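Local coordinates for protein kappa-carrageenase (Pseudoalteromonas carrageenovora, PDB 5OCQ) that cleaves kappa-carrageenan internally, hydrolysing beta-1,4 linkages between D-galactose 4-sulfate and 3,6-anhydro-D-galactose, through its family 16 glycoside hydrolase domain, at residues V42-N47 against H66-W71; Y102-K107 against P117-Y122; D141-T146 against H195-N200; L231-R236 against T260-D265. The protein carries 1 engineered substitution. One frame throughout, in Å; residues are numbered along the deposited sequence. Where two conformers were deposited one is given.

Interaction 1: V42-N47 against H66-W71. With 9RN (3,6-anhydro-alpha-D-galactopyranose), chain C; G4S (4-O-sulfo-beta-D-galactopyranose), chain B.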
# COMPACT_ATOMS: atom_id res chain seq x y z
N VAL A 42 0.45 -3.16 -13.80
CA VAL A 42 0.13 -2.99 -15.19
C VAL A 42 -0.22 -1.52 -15.48
O VAL A 42 -0.97 -1.20 -16.41
CB VAL A 42 -1.03 -3.93 -15.61
CG1 VAL A 42 -0.51 -5.40 -15.46
CG2 VAL A 42 -2.32 -3.67 -14.88
N TRP A 43 0.42 -0.62 -14.74
CA TRP A 43 0.24 0.83 -14.91
C TRP A 43 1.64 1.46 -14.78
O TRP A 43 2.55 0.77 -14.37
CB TRP A 43 -0.72 1.43 -13.90
CG TRP A 43 -0.38 1.07 -12.46
CD1 TRP A 43 0.47 1.76 -11.62
CD2 TRP A 43 -0.71 -0.13 -11.73
NE1 TRP A 43 0.67 1.06 -10.47
CE2 TRP A 43 -0.14 -0.03 -10.45
CE3 TRP A 43 -1.59 -1.24 -11.97
CZ2 TRP A 43 -0.22 -1.07 -9.49
CZ3 TRP A 43 -1.73 -2.20 -10.97
CH2 TRP A 43 -1.08 -2.10 -9.75
N SER A 44 1.74 2.77 -15.05
CA SER A 44 3.04 3.45 -14.82
C SER A 44 2.75 4.65 -13.94
O SER A 44 1.67 5.31 -14.12
CB SER A 44 3.72 3.88 -16.11
OG SER A 44 3.96 2.71 -16.89
N TRP A 45 3.70 5.02 -13.06
CA TRP A 45 3.52 6.20 -12.18
C TRP A 45 3.87 7.46 -12.93
O TRP A 45 4.89 7.53 -13.63
CB TRP A 45 4.41 6.07 -10.97
CG TRP A 45 4.22 4.81 -10.17
CD1 TRP A 45 5.19 3.89 -9.88
CD2 TRP A 45 3.02 4.36 -9.52
NE1 TRP A 45 4.68 2.90 -9.07
CE2 TRP A 45 3.35 3.18 -8.79
CE3 TRP A 45 1.72 4.85 -9.40
CZ2 TRP A 45 2.39 2.47 -8.02
CZ3 TRP A 45 0.78 4.12 -8.68
CH2 TRP A 45 1.11 2.97 -7.97
N LYS A 46 3.09 8.51 -12.72
CA LYS A 46 3.49 9.86 -13.16
C LYS A 46 3.35 10.85 -12.01
O LYS A 46 2.34 10.91 -11.34
CB LYS A 46 2.61 10.37 -14.30
CG LYS A 46 2.72 9.53 -15.61
CD LYS A 46 1.79 10.00 -16.71
CE LYS A 46 2.04 11.36 -17.28
NZ LYS A 46 1.15 11.53 -18.47
N ASN A 47 4.37 11.72 -11.86
CA ASN A 47 4.36 12.80 -10.91
C ASN A 47 3.12 13.68 -11.09
O ASN A 47 2.54 14.13 -10.09
CB ASN A 47 5.66 13.61 -11.09
CG ASN A 47 5.70 14.86 -10.26
OD1 ASN A 47 6.06 14.86 -9.15
ND2 ASN A 47 5.18 15.92 -10.85
N HIS A 66 0.25 3.79 -23.33
CA HIS A 66 1.72 4.07 -23.34
C HIS A 66 2.40 2.71 -23.43
O HIS A 66 1.72 1.69 -23.58
CB HIS A 66 2.06 4.90 -22.10
CG HIS A 66 1.94 4.13 -20.84
ND1 HIS A 66 0.76 3.89 -20.21
CD2 HIS A 66 2.91 3.56 -20.06
CE1 HIS A 66 0.97 3.22 -19.09
NE2 HIS A 66 2.26 3.01 -18.98
N GLN A 67 3.70 2.67 -23.36
CA GLN A 67 4.43 1.47 -23.28
C GLN A 67 5.66 1.64 -22.40
O GLN A 67 6.08 2.78 -22.19
CB GLN A 67 4.88 0.99 -24.69
CG GLN A 67 5.94 1.90 -25.33
CD GLN A 67 6.04 1.75 -26.84
OE1 GLN A 67 5.04 1.90 -27.51
NE2 GLN A 67 7.17 1.24 -27.35
N ARG A 68 6.13 0.55 -21.83
CA ARG A 68 7.38 0.53 -21.08
C ARG A 68 7.89 -0.92 -21.00
O ARG A 68 7.19 -1.87 -21.42
CB ARG A 68 7.10 1.13 -19.67
CG ARG A 68 6.14 0.29 -18.77
CD ARG A 68 6.30 0.61 -17.28
NE ARG A 68 5.26 0.07 -16.40
CZ ARG A 68 5.24 -1.14 -15.87
NH1 ARG A 68 6.11 -2.06 -16.22
NH2 ARG A 68 4.25 -1.56 -15.11
N THR A 69 9.07 -1.10 -20.42
CA THR A 69 9.53 -2.44 -20.21
C THR A 69 8.75 -3.11 -19.07
O THR A 69 8.52 -2.50 -18.04
CB THR A 69 11.07 -2.38 -19.95
OG1 THR A 69 11.73 -1.94 -21.18
CG2 THR A 69 11.57 -3.76 -19.69
N PHE A 70 8.33 -4.37 -19.24
CA PHE A 70 7.36 -5.04 -18.32
C PHE A 70 7.94 -6.41 -17.89
O PHE A 70 8.43 -7.17 -18.75
CB PHE A 70 6.05 -5.22 -19.07
CG PHE A 70 4.98 -6.04 -18.34
CD1 PHE A 70 4.19 -5.45 -17.40
CD2 PHE A 70 4.77 -7.37 -18.70
CE1 PHE A 70 3.19 -6.15 -16.75
CE2 PHE A 70 3.75 -8.12 -18.04
CZ PHE A 70 3.00 -7.49 -17.05
N TRP A 71 7.91 -6.69 -16.59
CA TRP A 71 8.35 -7.99 -16.11
C TRP A 71 7.21 -9.05 -16.31
O TRP A 71 6.11 -8.90 -15.74
CB TRP A 71 8.70 -7.96 -14.63
CG TRP A 71 9.00 -9.31 -14.01
CD1 TRP A 71 8.31 -9.88 -13.02
CD2 TRP A 71 10.07 -10.19 -14.34
NE1 TRP A 71 8.87 -11.09 -12.70
CE2 TRP A 71 9.95 -11.33 -13.50
CE3 TRP A 71 11.13 -10.13 -15.26
CZ2 TRP A 71 10.91 -12.38 -13.55
CZ3 TRP A 71 12.07 -11.18 -15.31
CH2 TRP A 71 11.93 -12.30 -14.45
C2 9RN C . 11.70 -9.72 -10.94
C4 9RN C . 14.02 -8.89 -10.83
C5 9RN C . 13.50 -7.60 -10.26
C6 9RN C . 12.90 -6.84 -11.42
O4 9RN C . 15.16 -8.71 -11.65
O5 9RN C . 12.43 -8.04 -9.36
O3 9RN C . 12.57 -7.93 -12.34
C3 9RN C . 12.90 -9.21 -11.76
O2 9RN C . 11.85 -11.03 -10.31
C1 9RN C . 11.27 -8.65 -9.97
O1 9RN C . 10.42 -9.20 -8.96
C1 G4S B . 0.23 -5.99 -2.15
C2 G4S B . 1.29 -6.08 -3.24
C3 G4S B . 2.07 -4.76 -3.45
C4 G4S B . 1.04 -3.61 -3.54
C5 G4S B . 0.16 -3.60 -2.27
C6 G4S B . -0.77 -2.43 -2.10
O1 G4S B . -0.68 -7.12 -2.34
O2 G4S B . 2.30 -7.07 -2.84
O4 G4S B . 0.19 -3.96 -4.65
O5 G4S B . -0.64 -4.82 -2.29
O6 G4S B . -1.92 -2.51 -2.96
S G4S B . 0.10 -3.11 -6.08
O7 G4S B . 0.56 -1.72 -5.82
O8 G4S B . 1.01 -3.88 -7.02
O9 G4S B . -1.34 -3.15 -6.37

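Interaction 2: Y102-K107 against P117-Y122. With G4S (4-O-sulfo-beta-D-galactopyranose), chain B; 9RN (3,6-anhydro-alpha-D-galactopyranose), chain D.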
# COMPACT_ATOMS: atom_id res chain seq x y z
N TYR A 102 1.24 4.17 12.70
CA TYR A 102 1.02 4.80 11.42
C TYR A 102 -0.43 5.07 11.18
O TYR A 102 -1.27 4.17 11.40
CB TYR A 102 1.51 3.84 10.33
CG TYR A 102 2.97 3.47 10.37
CD1 TYR A 102 3.42 2.43 11.17
CD2 TYR A 102 3.94 4.07 9.54
CE1 TYR A 102 4.71 2.03 11.18
CE2 TYR A 102 5.21 3.68 9.54
CZ TYR A 102 5.67 2.61 10.33
OH TYR A 102 6.96 2.14 10.37
N GLU A 103 -0.82 6.26 10.72
CA GLU A 103 -2.22 6.54 10.45
C GLU A 103 -2.39 7.47 9.24
O GLU A 103 -1.54 8.42 9.10
CB GLU A 103 -2.84 7.20 11.70
CG GLU A 103 -4.26 7.59 11.61
CD GLU A 103 -4.80 8.20 12.90
OE1 GLU A 103 -4.89 7.45 13.89
OE2 GLU A 103 -5.17 9.39 12.86
N ALA A 104 -3.39 7.25 8.42
CA ALA A 104 -3.74 8.16 7.35
C ALA A 104 -5.25 8.32 7.29
O ALA A 104 -6.01 7.39 7.62
CB ALA A 104 -3.21 7.67 6.04
N ARG A 105 -5.67 9.52 6.87
CA ARG A 105 -7.09 9.85 6.75
C ARG A 105 -7.39 9.94 5.26
O ARG A 105 -6.88 10.85 4.55
CB ARG A 105 -7.32 11.17 7.51
CG ARG A 105 -8.80 11.56 7.50
CD ARG A 105 -9.10 12.67 8.49
NE ARG A 105 -10.55 13.01 8.47
CZ ARG A 105 -11.15 14.03 7.82
NH1 ARG A 105 -10.51 14.94 7.10
NH2 ARG A 105 -12.51 14.19 7.92
N ILE A 106 -8.19 9.00 4.76
CA ILE A 106 -8.30 8.71 3.38
C ILE A 106 -9.78 8.61 2.93
O ILE A 106 -10.60 8.03 3.72
CB ILE A 106 -7.64 7.34 3.01
CG1 ILE A 106 -6.17 7.36 3.35
CG2 ILE A 106 -7.87 7.03 1.53
CD1 ILE A 106 -5.42 6.00 3.24
N LYS A 107 -10.09 9.20 1.75
CA LYS A 107 -11.35 9.01 1.07
C LYS A 107 -11.10 8.22 -0.20
O LYS A 107 -10.21 8.60 -0.99
CB LYS A 107 -12.05 10.39 0.79
CG LYS A 107 -13.40 10.27 0.10
CD LYS A 107 -13.96 11.70 -0.08
CE LYS A 107 -15.20 11.58 -0.89
NZ LYS A 107 -15.85 12.89 -1.19
N PRO A 117 -7.33 2.14 -3.78
CA PRO A 117 -6.52 2.99 -2.90
C PRO A 117 -5.83 2.14 -1.83
O PRO A 117 -6.42 1.19 -1.28
CB PRO A 117 -7.53 3.88 -2.22
CG PRO A 117 -8.72 3.86 -3.13
CD PRO A 117 -8.76 2.49 -3.71
N ALA A 118 -4.54 2.41 -1.61
CA ALA A 118 -3.82 1.63 -0.59
C ALA A 118 -2.89 2.46 0.22
O ALA A 118 -2.32 3.48 -0.23
CB ALA A 118 -3.01 0.64 -1.30
N PHE A 119 -2.67 2.02 1.48
CA PHE A 119 -1.73 2.68 2.39
C PHE A 119 -0.92 1.53 2.97
O PHE A 119 -1.52 0.54 3.44
CB PHE A 119 -2.51 3.44 3.51
CG PHE A 119 -1.69 4.03 4.64
CD1 PHE A 119 -0.43 4.69 4.40
CD2 PHE A 119 -2.21 4.10 5.94
CE1 PHE A 119 0.21 5.27 5.46
CE2 PHE A 119 -1.50 4.65 7.00
CZ PHE A 119 -0.29 5.27 6.77
N TRP A 120 0.37 1.50 2.75
CA TRP A 120 1.20 0.30 2.89
C TRP A 120 2.67 0.67 3.03
O TRP A 120 3.00 1.88 2.95
CB TRP A 120 1.00 -0.72 1.79
CG TRP A 120 1.30 -0.20 0.39
CD1 TRP A 120 0.65 0.81 -0.25
CD2 TRP A 120 2.27 -0.71 -0.53
NE1 TRP A 120 1.16 0.99 -1.55
CE2 TRP A 120 2.18 0.09 -1.73
CE3 TRP A 120 3.24 -1.72 -0.48
CZ2 TRP A 120 3.00 -0.17 -2.84
CZ3 TRP A 120 4.00 -2.00 -1.59
CH2 TRP A 120 3.90 -1.20 -2.74
N MET A 121 3.50 -0.30 3.38
CA MET A 121 4.95 -0.02 3.52
C MET A 121 5.69 -1.28 3.05
O MET A 121 5.21 -2.42 3.24
CB MET A 121 5.35 0.40 4.95
CG MET A 121 5.11 -0.68 5.97
SD MET A 121 5.31 -0.05 7.67
CE MET A 121 3.68 0.55 7.92
N TYR A 122 6.88 -1.09 2.43
CA TYR A 122 7.62 -2.23 1.84
C TYR A 122 9.07 -2.00 1.82
O TYR A 122 9.53 -0.87 1.68
CB TYR A 122 7.07 -2.60 0.47
CG TYR A 122 7.37 -1.61 -0.66
CD1 TYR A 122 6.84 -0.32 -0.70
CD2 TYR A 122 8.22 -1.96 -1.72
CE1 TYR A 122 7.09 0.51 -1.78
CE2 TYR A 122 8.47 -1.08 -2.84
CZ TYR A 122 7.92 0.16 -2.83
OH TYR A 122 8.17 0.97 -3.93
C1 G4S B . 0.23 -5.99 -2.15
C2 G4S B . 1.29 -6.08 -3.24
C3 G4S B . 2.07 -4.76 -3.45
C4 G4S B . 1.04 -3.61 -3.54
C5 G4S B . 0.16 -3.60 -2.27
C6 G4S B . -0.77 -2.43 -2.10
O1 G4S B . -0.68 -7.12 -2.34
O2 G4S B . 2.30 -7.07 -2.84
O4 G4S B . 0.19 -3.96 -4.65
O5 G4S B . -0.64 -4.82 -2.29
O6 G4S B . -1.92 -2.51 -2.96
S G4S B . 0.10 -3.11 -6.08
O7 G4S B . 0.56 -1.72 -5.82
O8 G4S B . 1.01 -3.88 -7.02
O9 G4S B . -1.34 -3.15 -6.37
C2 9RN D . 4.65 -4.18 -5.99
C4 9RN D . 6.40 -5.95 -5.96
C5 9RN D . 6.22 -5.95 -4.46
C6 9RN D . 7.02 -4.72 -4.09
O5 9RN D . 4.80 -5.78 -4.19
O3 9RN D . 6.86 -3.83 -5.20
C3 9RN D . 6.11 -4.48 -6.22
O2 9RN D . 3.86 -4.82 -7.06
C1 9RN D . 4.18 -4.57 -4.61
O1 9RN D . 2.81 -4.88 -4.63

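Interaction 3: D141-T146 against H195-N200. Engineered in segment 141-146: Asp-144 (natural residue Glu). With G4S (4-O-sulfo-beta-D-galactopyranose), chain B.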
# COMPACT_ATOMS: atom_id res chain seq x y z
N ASP A 141 0.52 -4.07 4.70
CA ASP A 141 -0.53 -3.28 4.07
C ASP A 141 -1.42 -2.76 5.18
O ASP A 141 -2.14 -3.54 5.88
CB ASP A 141 -1.32 -4.10 3.09
CG ASP A 141 -0.51 -4.59 1.90
OD1 ASP A 141 0.69 -4.14 1.71
OD2 ASP A 141 -1.02 -5.41 1.07
N VAL A 142 -1.43 -1.46 5.41
CA VAL A 142 -2.32 -0.86 6.43
C VAL A 142 -3.76 -1.05 6.01
O VAL A 142 -4.64 -1.43 6.82
CB VAL A 142 -2.05 0.62 6.71
CG1 VAL A 142 -2.88 1.16 7.92
CG2 VAL A 142 -0.58 0.85 6.90
N VAL A 143 -4.08 -0.77 4.73
CA VAL A 143 -5.43 -1.00 4.13
C VAL A 143 -5.32 -1.10 2.65
O VAL A 143 -4.53 -0.31 2.05
CB VAL A 143 -6.48 -0.01 4.50
CG1 VAL A 143 -6.20 1.45 3.97
CG2 VAL A 143 -7.88 -0.42 4.06
N ASP A 144 -6.01 -2.09 2.04
CA ASP A 144 -6.38 -2.01 0.62
C ASP A 144 -7.87 -1.86 0.47
O ASP A 144 -8.62 -2.72 0.99
CB ASP A 144 -5.99 -3.27 -0.16
CG ASP A 144 -4.48 -3.32 -0.60
OD1 ASP A 144 -4.17 -2.80 -1.78
OD2 ASP A 144 -3.79 -4.07 0.10
N LEU A 145 -8.31 -0.77 -0.10
CA LEU A 145 -9.71 -0.47 -0.25
C LEU A 145 -10.21 -0.92 -1.62
O LEU A 145 -9.47 -0.96 -2.61
CB LEU A 145 -10.03 1.02 -0.09
CG LEU A 145 -9.79 1.70 1.25
CD1 LEU A 145 -9.97 3.19 1.29
CD2 LEU A 145 -10.79 1.08 2.27
N THR A 146 -11.49 -1.30 -1.65
CA THR A 146 -12.23 -1.52 -2.91
C THR A 146 -11.59 -2.45 -3.88
O THR A 146 -11.61 -2.16 -5.07
CB THR A 146 -12.71 -0.21 -3.53
OG1 THR A 146 -11.60 0.65 -3.97
CG2 THR A 146 -13.59 0.63 -2.64
N HIS A 195 -12.12 8.57 6.27
CA HIS A 195 -11.96 7.70 7.48
C HIS A 195 -10.48 7.47 7.83
O HIS A 195 -9.60 7.75 7.01
CB HIS A 195 -12.67 6.38 7.19
CG HIS A 195 -14.11 6.57 6.91
ND1 HIS A 195 -15.06 6.56 7.91
CD2 HIS A 195 -14.76 6.84 5.77
CE1 HIS A 195 -16.25 6.78 7.37
NE2 HIS A 195 -16.10 6.91 6.07
N THR A 196 -10.17 7.01 9.04
CA THR A 196 -8.79 6.90 9.50
C THR A 196 -8.40 5.42 9.52
O THR A 196 -9.19 4.56 9.94
CB THR A 196 -8.58 7.55 10.83
OG1 THR A 196 -9.46 6.95 11.79
CG2 THR A 196 -8.91 9.03 10.75
N TYR A 197 -7.24 5.13 8.96
CA TYR A 197 -6.73 3.80 8.75
C TYR A 197 -5.40 3.78 9.38
O TYR A 197 -4.50 4.59 9.04
CB TYR A 197 -6.68 3.38 7.28
CG TYR A 197 -8.01 3.46 6.61
CD1 TYR A 197 -8.87 2.38 6.63
CD2 TYR A 197 -8.42 4.59 5.92
CE1 TYR A 197 -10.08 2.41 5.99
CE2 TYR A 197 -9.66 4.61 5.33
CZ TYR A 197 -10.49 3.51 5.38
OH TYR A 197 -11.75 3.62 4.70
N GLY A 198 -5.17 2.88 10.38
CA GLY A 198 -3.90 2.85 11.13
C GLY A 198 -3.35 1.49 11.41
O GLY A 198 -4.07 0.47 11.24
N VAL A 199 -2.09 1.42 11.78
CA VAL A 199 -1.46 0.16 12.20
C VAL A 199 -0.44 0.52 13.28
O VAL A 199 0.41 1.41 13.15
CB VAL A 199 -0.91 -0.68 11.02
CG1 VAL A 199 0.30 -0.01 10.34
CG2 VAL A 199 -0.56 -2.11 11.51
N ASN A 200 -0.36 -0.33 14.33
CA ASN A 200 0.68 -0.27 15.32
C ASN A 200 1.60 -1.47 15.12
O ASN A 200 1.15 -2.60 15.08
CB ASN A 200 0.16 -0.34 16.71
CG ASN A 200 1.19 0.05 17.77
OD1 ASN A 200 2.06 0.86 17.58
ND2 ASN A 200 1.09 -0.59 18.95
C1 G4S B . 0.23 -5.99 -2.15
C2 G4S B . 1.29 -6.08 -3.24
C3 G4S B . 2.07 -4.76 -3.45
C4 G4S B . 1.04 -3.61 -3.54
C5 G4S B . 0.16 -3.60 -2.27
C6 G4S B . -0.77 -2.43 -2.10
O1 G4S B . -0.68 -7.12 -2.34
O2 G4S B . 2.30 -7.07 -2.84
O4 G4S B . 0.19 -3.96 -4.65
O5 G4S B . -0.64 -4.82 -2.29
O6 G4S B . -1.92 -2.51 -2.96
S G4S B . 0.10 -3.11 -6.08
O7 G4S B . 0.56 -1.72 -5.82
O8 G4S B . 1.01 -3.88 -7.02
O9 G4S B . -1.34 -3.15 -6.37

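Interaction 4: L231-R236 against T260-D265. With G4S (4-O-sulfo-beta-D-galactopyranose), chain B.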
# COMPACT_ATOMS: atom_id res chain seq x y z
N LEU A 231 1.59 5.66 -0.12
CA LEU A 231 0.19 5.86 -0.47
C LEU A 231 0.10 5.72 -1.99
O LEU A 231 0.92 6.31 -2.73
CB LEU A 231 -0.30 7.30 -0.11
CG LEU A 231 -0.42 7.56 1.40
CD1 LEU A 231 -0.22 9.08 1.73
CD2 LEU A 231 -1.70 7.03 1.97
N SER A 232 -0.84 4.93 -2.50
CA SER A 232 -0.87 4.74 -3.95
C SER A 232 -2.27 4.25 -4.40
O SER A 232 -3.03 3.76 -3.54
CB SER A 232 0.21 3.71 -4.34
OG SER A 232 -0.08 2.38 -3.84
N GLN A 233 -2.55 4.32 -5.72
CA GLN A 233 -3.84 3.82 -6.25
C GLN A 233 -3.48 2.82 -7.35
O GLN A 233 -2.83 3.20 -8.36
CB GLN A 233 -4.79 4.98 -6.70
CG GLN A 233 -6.16 4.40 -7.12
CD GLN A 233 -7.14 5.51 -7.13
OE1 GLN A 233 -7.66 5.91 -6.09
NE2 GLN A 233 -7.30 6.12 -8.25
N GLY A 234 -3.87 1.55 -7.18
CA GLY A 234 -3.65 0.55 -8.16
C GLY A 234 -4.86 0.10 -8.94
O GLY A 234 -5.96 0.46 -8.61
N LEU A 235 -4.61 -0.57 -10.08
CA LEU A 235 -5.69 -1.09 -10.94
C LEU A 235 -6.07 -2.51 -10.44
O LEU A 235 -5.26 -3.26 -9.94
CB LEU A 235 -5.27 -1.10 -12.39
CG LEU A 235 -6.13 -0.86 -13.60
CD1 LEU A 235 -6.70 0.54 -13.69
CD2 LEU A 235 -5.31 -1.25 -14.84
N ARG A 236 -7.33 -2.87 -10.66
CA ARG A 236 -7.89 -4.17 -10.28
C ARG A 236 -8.89 -4.68 -11.36
O ARG A 236 -9.18 -3.97 -12.32
CB ARG A 236 -8.54 -4.12 -8.89
CG ARG A 236 -7.63 -3.75 -7.72
CD ARG A 236 -6.64 -4.82 -7.36
NE ARG A 236 -5.89 -4.43 -6.16
CZ ARG A 236 -4.77 -3.72 -6.11
NH1 ARG A 236 -4.21 -3.27 -7.21
NH2 ARG A 236 -4.26 -3.42 -4.92
N THR A 260 -10.18 8.91 -12.03
CA THR A 260 -10.80 8.80 -10.71
C THR A 260 -9.71 8.90 -9.64
O THR A 260 -8.59 8.44 -9.93
CB THR A 260 -11.63 7.50 -10.56
OG1 THR A 260 -12.42 7.56 -9.35
CG2 THR A 260 -10.76 6.19 -10.58
N SER A 261 -9.99 9.57 -8.53
CA SER A 261 -8.93 9.94 -7.54
C SER A 261 -9.30 9.58 -6.10
O SER A 261 -10.41 9.93 -5.63
CB SER A 261 -8.76 11.43 -7.55
OG SER A 261 -8.48 11.89 -8.89
N MET A 262 -8.34 9.04 -5.40
CA MET A 262 -8.39 8.98 -3.92
C MET A 262 -7.87 10.28 -3.34
O MET A 262 -7.06 10.99 -4.03
CB MET A 262 -7.58 7.78 -3.41
CG MET A 262 -6.09 7.90 -3.69
SD MET A 262 -5.07 6.46 -3.17
CE MET A 262 -4.72 6.70 -1.47
N GLU A 263 -8.28 10.61 -2.13
CA GLU A 263 -7.83 11.81 -1.41
C GLU A 263 -7.33 11.45 -0.03
O GLU A 263 -7.90 10.58 0.67
CB GLU A 263 -8.93 12.88 -1.28
CG GLU A 263 -9.47 13.34 -2.58
CD GLU A 263 -10.49 14.50 -2.52
OE1 GLU A 263 -10.53 15.30 -1.58
OE2 GLU A 263 -11.27 14.58 -3.47
N VAL A 264 -6.23 12.10 0.37
CA VAL A 264 -5.53 11.92 1.61
C VAL A 264 -5.43 13.25 2.33
O VAL A 264 -4.72 14.16 1.87
CB VAL A 264 -4.14 11.22 1.48
CG1 VAL A 264 -3.59 10.84 2.84
CG2 VAL A 264 -4.19 10.00 0.51
N ASP A 265 -6.01 13.35 3.51
CA ASP A 265 -5.87 14.54 4.31
C ASP A 265 -4.56 14.63 5.03
O ASP A 265 -3.93 15.68 5.10
CB ASP A 265 -7.04 14.59 5.30
CG ASP A 265 -7.17 15.92 6.06
OD1 ASP A 265 -6.70 16.97 5.59
OD2 ASP A 265 -7.86 15.92 7.08
C1 G4S B . 0.23 -5.99 -2.15
C2 G4S B . 1.29 -6.08 -3.24
C3 G4S B . 2.07 -4.76 -3.45
C4 G4S B . 1.04 -3.61 -3.54
C5 G4S B . 0.16 -3.60 -2.27
C6 G4S B . -0.77 -2.43 -2.10
O1 G4S B . -0.68 -7.12 -2.34
O2 G4S B . 2.30 -7.07 -2.84
O4 G4S B . 0.19 -3.96 -4.65
O5 G4S B . -0.64 -4.82 -2.29
O6 G4S B . -1.92 -2.51 -2.96
S G4S B . 0.10 -3.11 -6.08
O7 G4S B . 0.56 -1.72 -5.82
O8 G4S B . 1.01 -3.88 -7.02
O9 G4S B . -1.34 -3.15 -6.37

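Interaction 1: V42-N47 against H66-W71
Ser-44 OG is held between two side chains of strand 56-72: it lies 2.7 Å from His-66 NE2, a hydrogen bond in which either could be the donor, and accepts a second from Arg-68 NE at 3.0 Å. The hydroxyl meets the imidazole edge, close to the ring plane. Arg-68 also gives NH2 to the carbonyl of Trp-43, 3.0 Å from NH2 to O with an N-H...O angle of 156°, and both acceptors lie within 7° of the guanidinium plane. Its extended chain carries the group across, and NH1 returns to Thr-69 O at 3.1 Å, fixing the rotation of the guanidinium. Beside this network Val-42 CG1 packs at 4.0 Å from Phe-70 CE1, the two side chains running the same way. Further out, Phe-70 stacks with Tyr-82. With the short segments 89° apart, the join is made by side chains reaching from strand 56-72 to a hydroxyl and a backbone carbonyl, not by backbone pairing. Trp-71 of that strand lays one face against 9RN of chain C. Arg-68 and Ser-44 thus fix the backbone at Trp-43, whose indole edge lies by the sulfate, CH2 3.5 Å from G4S O9.

Interaction 2: Y102-K107 against P117-Y122
Ala-104 meets Phe-119 where strands 100-107 and 115-122 run antiparallel at 161°, segment axes 8.9 Å apart, with no hydrogen bond between them. This is face-to-face packing of the two layers of a beta jellyroll. At the start of the second segment Pro-117 faces the opposing layer, whereas Ala-118 turns from it and sets CB 3.7 Å from O6 of the sulfated galactose G4S. Next, Phe-119 places CG opposite its backbone N (chi1 172°), projecting the ring between the layers. Ala-104 CB sits over one face of that ring, 3.8 Å from its centroid, and Ile-106 CD1 meets the Phe-119 CB at 3.9 Å. Trp-120 points the other way, into the cleft: its indole face supports G4S, with C6 3.7 Å above the plane, and NE1 bonds to Ser-232 OG. Replacing Trp-120 by an alanine would probably take away this sugar platform and leave Ser-232 OG without its indole partner. Met-121 returns to the interior, where its CE stands 3.5 Å from the Tyr-102 ring centroid and 4° off the normal, a CH-pi contact; SD, 4.2 Å from that centroid, adds a Met-aromatic one. Tyr-122 then approaches 9RN of chain D, CD2 to C6 3.8 Å. One strand therefore presents apolar and sulfur groups to the core and aromatic surfaces to the carbohydrate.

Interaction 3: D141-T146 against H195-N200
Asp-144 OD1 is gripped from two directions, accepting a 2.6 Å hydrogen bond from O6 of G4S and forming a salt bridge with Arg-236 NH2. Asp-144 is an engineered replacement for the natural glutamate at the proton-donor position, and the shorter side chain here engages the sugar hydroxyl. On the same side of the segment Asp-141, another active-site residue, brings OD2 to 3.4 Å from the ring oxygen O5 of G4S. Facing the opposite layer, Val-142 and Val-143 meet strand 195-201. Val-142 CG1 packs on the main chain, 3.5 Å from Gly-198 C, and Val-142 CG2 touches Val-199 CG1 at 3.7 Å. The chain turns a corner at Val-142, and because Val-142 and Val-143 both face Phe-119 the geometry is a classic beta bulge. The extra inward residue shifts the alternation, so that Asp-144 comes back to the cleft side where Asp-141 lies, consistent with the E-x-D-x-x-E motif of the bulged GH16 enzymes. Val-143 then sends CG1 to Tyr-197 CG at 3.8 Å, an off-centre CH-pi approach 29° from the ring normal. Leu-145 and Tyr-197 reach toward each other from opposite directions, Leu-145 CD2 3.6 Å from Tyr-197 OH. The ring reaches them with CG anti to its carbonyl carbon (chi1 -57°), and Phe-188 and Pro-190 pack against it from nearby loops. Behind the corner, Val-142 O accepts a hydrogen bond from His-156 ND1, and Trp-208 NE1 donates to Asp-141 O.

Interaction 4: L231-R236 against T260-D265
Strands 227-235 and 260-272 pass each other antiparallel, at 157° with segment axes 8.2 Å apart and Gln-233 CA 7.3 Å from Met-262 CA. Gln-233 supplies the direct hydrogen bond between them: NE2 donates to Thr-260 O, which lies in the amide plane, at 3.1 Å, N-H...O 137°. Placing CG opposite the backbone N (chi1 -175°) extends the glutamine across the gap, where OE1 comes 3.3 Å from Met-262 CB and the glutamine and methionine run alongside in opposite senses. Met-262 SD rests 3.4 Å from Ser-232 O. Leu-231 and Val-264 close the other end tip to tip, CD1 to CG1 4.0 Å. NE2 of Gln-233 also bonds to Thr-61 OG1, so a leucine in its place would probably leave both Thr-260 O and Thr-61 OG1 without this buried donor. Past the strand, Arg-236, important for substrate recognition, gives NH1 to sulfate O9 of G4S at 3.0 Å; Gln-147 OE1 holds its NE. Strand 227-235 lies between strands 77-97 and 115-122 in the cleft-side layer, while strand 260-272 is flanked by 56-72 and 100-107, and Leu-59 touches both Leu-231 and Met-262.

In the fold
All four contacts reach the same sulfated galactose, G4S, from different parts of the jellyroll. Interactions 2 and 3 have centres about 5 Å apart and share backbone pairing, Ala-104 O to Tyr-197 N 2.9 Å; with interaction 4 they make a continuous interlayer core around Phe-119, whose CD1 lies 3.6 Å from Leu-231 CD2. Interaction 3 joins interaction 4 at the cleft by the salt bridge Asp-144 OD1 to Arg-236 NH2, 3.2 Å. Interaction 1 is more remote, centred about 17 Å from interaction 4, yet Trp-43 CZ3 packs 3.4 Å from Leu-235 N, and the side chains of Trp-43 and Arg-236 lie about 4 Å apart beside the sulfate, consistent with a shared site.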